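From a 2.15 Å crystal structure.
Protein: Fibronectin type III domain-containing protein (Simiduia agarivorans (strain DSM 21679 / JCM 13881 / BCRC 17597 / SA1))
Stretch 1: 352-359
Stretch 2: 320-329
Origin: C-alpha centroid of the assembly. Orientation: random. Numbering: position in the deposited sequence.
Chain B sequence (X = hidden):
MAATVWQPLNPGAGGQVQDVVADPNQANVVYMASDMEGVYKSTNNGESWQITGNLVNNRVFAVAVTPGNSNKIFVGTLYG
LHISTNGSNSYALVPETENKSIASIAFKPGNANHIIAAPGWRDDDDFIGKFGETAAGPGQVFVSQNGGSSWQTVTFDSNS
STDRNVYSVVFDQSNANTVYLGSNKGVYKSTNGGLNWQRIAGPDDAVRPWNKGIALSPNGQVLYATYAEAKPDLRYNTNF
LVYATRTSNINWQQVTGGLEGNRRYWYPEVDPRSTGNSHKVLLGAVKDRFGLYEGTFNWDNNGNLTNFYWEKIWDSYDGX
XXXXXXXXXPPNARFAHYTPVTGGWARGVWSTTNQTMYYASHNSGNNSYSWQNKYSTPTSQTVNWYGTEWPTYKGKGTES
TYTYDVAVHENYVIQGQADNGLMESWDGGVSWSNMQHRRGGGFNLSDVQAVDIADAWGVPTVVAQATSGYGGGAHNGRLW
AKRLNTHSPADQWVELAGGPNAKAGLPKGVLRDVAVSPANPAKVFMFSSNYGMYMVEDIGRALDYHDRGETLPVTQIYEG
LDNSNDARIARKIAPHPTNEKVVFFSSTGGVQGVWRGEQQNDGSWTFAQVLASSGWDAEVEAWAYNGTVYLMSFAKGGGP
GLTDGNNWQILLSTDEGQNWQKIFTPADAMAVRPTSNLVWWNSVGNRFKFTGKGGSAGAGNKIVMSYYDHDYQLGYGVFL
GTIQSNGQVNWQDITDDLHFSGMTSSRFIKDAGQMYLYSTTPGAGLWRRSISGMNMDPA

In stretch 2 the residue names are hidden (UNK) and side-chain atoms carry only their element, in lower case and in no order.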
# COMPACT_ATOMS: atom_id res chain seq x y z
N THR B 352 -33.03 -6.02 30.48
CA THR B 352 -32.76 -6.33 29.08
C THR B 352 -32.55 -5.03 28.30
O THR B 352 -32.98 -3.96 28.72
CB THR B 352 -33.92 -7.12 28.46
OG1 THR B 352 -33.65 -7.37 27.07
CG2 THR B 352 -35.21 -6.34 28.58
N THR B 353 -31.89 -5.16 27.14
CA THR B 353 -31.87 -4.06 26.18
C THR B 353 -32.96 -4.19 25.12
O THR B 353 -33.13 -3.25 24.33
CB THR B 353 -30.50 -3.94 25.49
OG1 THR B 353 -30.23 -5.12 24.71
CG2 THR B 353 -29.39 -3.70 26.50
N ASN B 354 -33.65 -5.34 25.09
CA ASN B 354 -34.89 -5.66 24.38
C ASN B 354 -34.88 -7.12 23.95
O ASN B 354 -35.80 -7.88 24.28
CB ASN B 354 -35.14 -4.79 23.14
CG ASN B 354 -36.43 -5.15 22.43
OD1 ASN B 354 -36.42 -5.85 21.41
ND2 ASN B 354 -37.56 -4.69 22.97
N GLN B 355 -33.84 -7.53 23.22
CA GLN B 355 -33.70 -8.90 22.74
C GLN B 355 -32.73 -9.72 23.57
O GLN B 355 -32.30 -10.79 23.13
CB GLN B 355 -33.26 -8.91 21.28
CG GLN B 355 -34.00 -7.95 20.36
CD GLN B 355 -33.57 -8.09 18.91
OE1 GLN B 355 -34.40 -8.28 18.02
NE2 GLN B 355 -32.26 -8.01 18.66
N THR B 356 -32.36 -9.24 24.76
CA THR B 356 -31.21 -9.77 25.48
C THR B 356 -31.58 -10.03 26.94
O THR B 356 -32.72 -9.84 27.36
CB THR B 356 -30.04 -8.78 25.39
OG1 THR B 356 -30.45 -7.50 25.89
CG2 THR B 356 -29.60 -8.62 23.94
N MET B 357 -30.60 -10.50 27.70
CA MET B 357 -30.73 -10.69 29.14
C MET B 357 -29.51 -10.09 29.82
O MET B 357 -28.38 -10.40 29.44
CB MET B 357 -30.88 -12.18 29.51
CG MET B 357 -32.05 -12.88 28.85
SD MET B 357 -31.65 -13.54 27.22
CE MET B 357 -30.64 -14.95 27.66
N TYR B 358 -29.75 -9.25 30.82
CA TYR B 358 -28.68 -8.53 31.50
C TYR B 358 -28.91 -8.58 33.00
O TYR B 358 -30.04 -8.49 33.47
CB TYR B 358 -28.61 -7.07 31.04
CG TYR B 358 -27.76 -6.86 29.80
CD1 TYR B 358 -28.30 -7.04 28.53
CD2 TYR B 358 -26.43 -6.49 29.91
CE1 TYR B 358 -27.52 -6.85 27.40
CE2 TYR B 358 -25.65 -6.30 28.78
CZ TYR B 358 -26.21 -6.48 27.53
OH TYR B 358 -25.43 -6.30 26.42
N TYR B 359 -27.82 -8.73 33.75
CA TYR B 359 -27.87 -8.73 35.21
C TYR B 359 -26.91 -7.68 35.75
O TYR B 359 -25.78 -7.55 35.28
CB TYR B 359 -27.51 -10.10 35.79
CG TYR B 359 -27.47 -10.10 37.30
CD1 TYR B 359 -28.63 -10.22 38.05
CD2 TYR B 359 -26.27 -9.99 37.98
CE1 TYR B 359 -28.60 -10.23 39.43
CE2 TYR B 359 -26.22 -9.99 39.36
CZ TYR B 359 -27.39 -10.11 40.08
OH TYR B 359 -27.35 -10.11 41.45
N UNK B 320 -18.91 1.11 29.54
CA UNK B 320 -18.88 0.60 30.90
C UNK B 320 -19.61 -0.73 31.06
O UNK B 320 -19.60 -1.29 32.16
c UNK B 320 -19.48 1.63 31.86
o UNK B 320 -20.87 1.79 31.65
N UNK B 321 -20.24 -1.25 30.01
CA UNK B 321 -20.84 -2.57 30.07
C UNK B 321 -20.74 -3.23 28.70
O UNK B 321 -20.67 -2.56 27.67
c UNK B 321 -23.19 -0.14 30.19
c UNK B 321 -25.51 -2.59 27.13
c UNK B 321 -25.65 -0.22 27.57
c UNK B 321 -22.31 -2.52 30.54
c UNK B 321 -26.05 -1.33 26.87
n UNK B 321 -24.10 0.51 29.39
c UNK B 321 -24.54 -2.77 28.11
c UNK B 321 -23.16 -1.47 29.89
c UNK B 321 -24.68 -0.40 28.55
c UNK B 321 -24.11 -1.66 28.84
N UNK B 322 -20.71 -4.56 28.70
CA UNK B 322 -20.56 -5.34 27.47
C UNK B 322 -21.90 -5.39 26.74
O UNK B 322 -22.83 -6.07 27.17
o UNK B 322 -20.00 -8.89 26.73
o UNK B 322 -19.91 -7.12 25.43
c UNK B 322 -20.07 -6.75 27.80
c UNK B 322 -19.98 -7.64 26.57
N UNK B 323 -21.99 -4.67 25.62
CA UNK B 323 -23.23 -4.66 24.85
C UNK B 323 -23.44 -5.95 24.07
O UNK B 323 -24.52 -6.16 23.52
c UNK B 323 -24.69 -3.10 23.49
c UNK B 323 -24.90 -1.67 23.04
c UNK B 323 -22.33 -3.63 22.72
c UNK B 323 -23.25 -3.42 23.92
N UNK B 324 -22.44 -6.83 24.04
CA UNK B 324 -22.61 -8.07 23.31
C UNK B 324 -22.67 -7.84 21.81
O UNK B 324 -22.23 -6.80 21.29
N UNK B 325 -23.22 -8.82 21.10
CA UNK B 325 -23.31 -8.68 19.65
C UNK B 325 -24.42 -7.72 19.23
O UNK B 325 -24.30 -7.07 18.18
c UNK B 325 -27.90 -9.64 17.36
c UNK B 325 -24.81 -10.77 19.26
c UNK B 325 -24.99 -11.82 20.12
c UNK B 325 -26.56 -9.60 17.72
c UNK B 325 -23.51 -10.05 18.97
n UNK B 325 -26.30 -12.23 20.10
c UNK B 325 -27.00 -11.45 19.22
c UNK B 325 -28.35 -11.48 18.86
c UNK B 325 -28.78 -10.57 17.93
c UNK B 325 -26.09 -10.52 18.66
N UNK B 326 -25.47 -7.61 20.04
CA UNK B 326 -26.64 -6.80 19.69
C UNK B 326 -26.40 -5.37 20.15
O UNK B 326 -26.67 -5.00 21.29
o UNK B 326 -29.10 -5.91 18.88
c UNK B 326 -27.90 -7.39 20.32
o UNK B 326 -30.27 -7.13 20.28
c UNK B 326 -29.18 -6.77 19.79
N UNK B 327 -25.88 -4.54 19.24
CA UNK B 327 -25.62 -3.13 19.53
C UNK B 327 -26.97 -2.42 19.64
O UNK B 327 -27.46 -1.78 18.71
c UNK B 327 -22.47 0.12 20.00
c UNK B 327 -24.73 -2.51 18.46
c UNK B 327 -24.76 0.02 18.46
o UNK B 327 -22.56 2.50 19.96
c UNK B 327 -24.22 1.24 18.82
c UNK B 327 -24.15 -1.17 18.86
c UNK B 327 -23.09 1.29 19.59
c UNK B 327 -23.01 -1.10 19.63
N UNK B 328 -27.58 -2.54 20.82
CA UNK B 328 -28.91 -2.01 21.09
C UNK B 328 -28.79 -0.99 22.22
O UNK B 328 -28.80 -1.36 23.40
c UNK B 328 -29.89 -3.13 21.45
N UNK B 329 -28.67 0.28 21.86
CA UNK B 329 -28.44 1.34 22.82
C UNK B 329 -29.21 2.59 22.43
O UNK B 329 -29.31 2.91 21.23
c UNK B 329 -26.33 1.93 21.56
o UNK B 329 -26.75 2.82 23.76
c UNK B 329 -26.94 1.66 22.94
O HOH W 1 -31.60 -5.90 22.38
O HOH W 2 -27.44 -5.46 24.03

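Position 320 carries one carbon and then one oxygen, and nothing on stretch 1 lies within reach; a lone hydroxymethyl identifies Ser320.

At position 321 one carbon leads to fused five- and six-membered rings holding eight carbons and one nitrogen, an indole, hence Trp321. Its CZ3 lies 4.1 Å from Thr353 CG2, and its CE3 is 3.8 Å from Tyr358 CE2. The Tyr358 ring and the six-membered ring have centroids 5.6 Å apart and planes at 89°, an offset edge-to-face pair with the indole edge toward the tyrosine face.

Position 322 has two carbons, the second bearing two oxygens. This short carboxylate is Asp322. It meets stretch 1 through its backbone: Tyr358 OH donates to Asp322 O at 2.7 Å.

Position 323 shows four carbons, forked at the first, with one arm two carbons long: Ile323. Its CA-to-CB bond points away from stretch 1, yet its carbonyl O is 3.0 Å from Tyr358 OH, near the plane of that ring.

Position 324 has no side-chain atoms, and its phi of 69° by itself favours glycine, so it is Gly324. Gly324 N donates to Asp322 OD1 (2.9 Å, 155°), a bond within stretch 2.

Position 325 again has one carbon followed by a nine-atom fused ring system with one nitrogen: Trp325. CA-to-CB points sideways, but the ring end comes nearer, with CH2 4.4 Å from Gln355 NE2.

Position 326 repeats the pattern of two carbons and a terminal oxygen pair, Asp326. Gln355 NE2 donates to Asp326 OD2 at 2.7 Å and 158°, a short and fairly straight bond; Thr356 CG2 lies 4.0 Å from the same oxygen.

Position 327 has one carbon and a six-carbon ring bearing one oxygen; CA-to-CB points away from stretch 1 and the side chain makes no contact with it: Tyr327.

Position 328 has a single carbon, so it is Ala328. That CB sits 3.8 Å from Thr353 OG1, while Ala328 O is 3.7 Å from Thr353 CB.

Position 329 has one carbon carrying an oxygen and a carbon. This is Thr329; its CA-to-CB bond points away from stretch 1, and it makes no contact there.

The contact buries 372 Å², both sides summed, and combines direct bonds with water bridges. Water 1 donates to Asp326 OD2 (2.8 Å from its O), accepts from Gln355 N (2.9 Å) and bonds Thr353 OG1 (2.8 Å). Water 2 donates from its O to Asp326 O (2.9 Å) and Tyr358 OH (3.2 Å), and also bonds Thr353 OG1 (2.9 Å). Thr353 thus links both waters, Asp326 engages each through a different oxygen, and Tyr358 combines aromatic packing with a backbone anchor.

Stretch 2 (320-329) SWDIGWDYAT
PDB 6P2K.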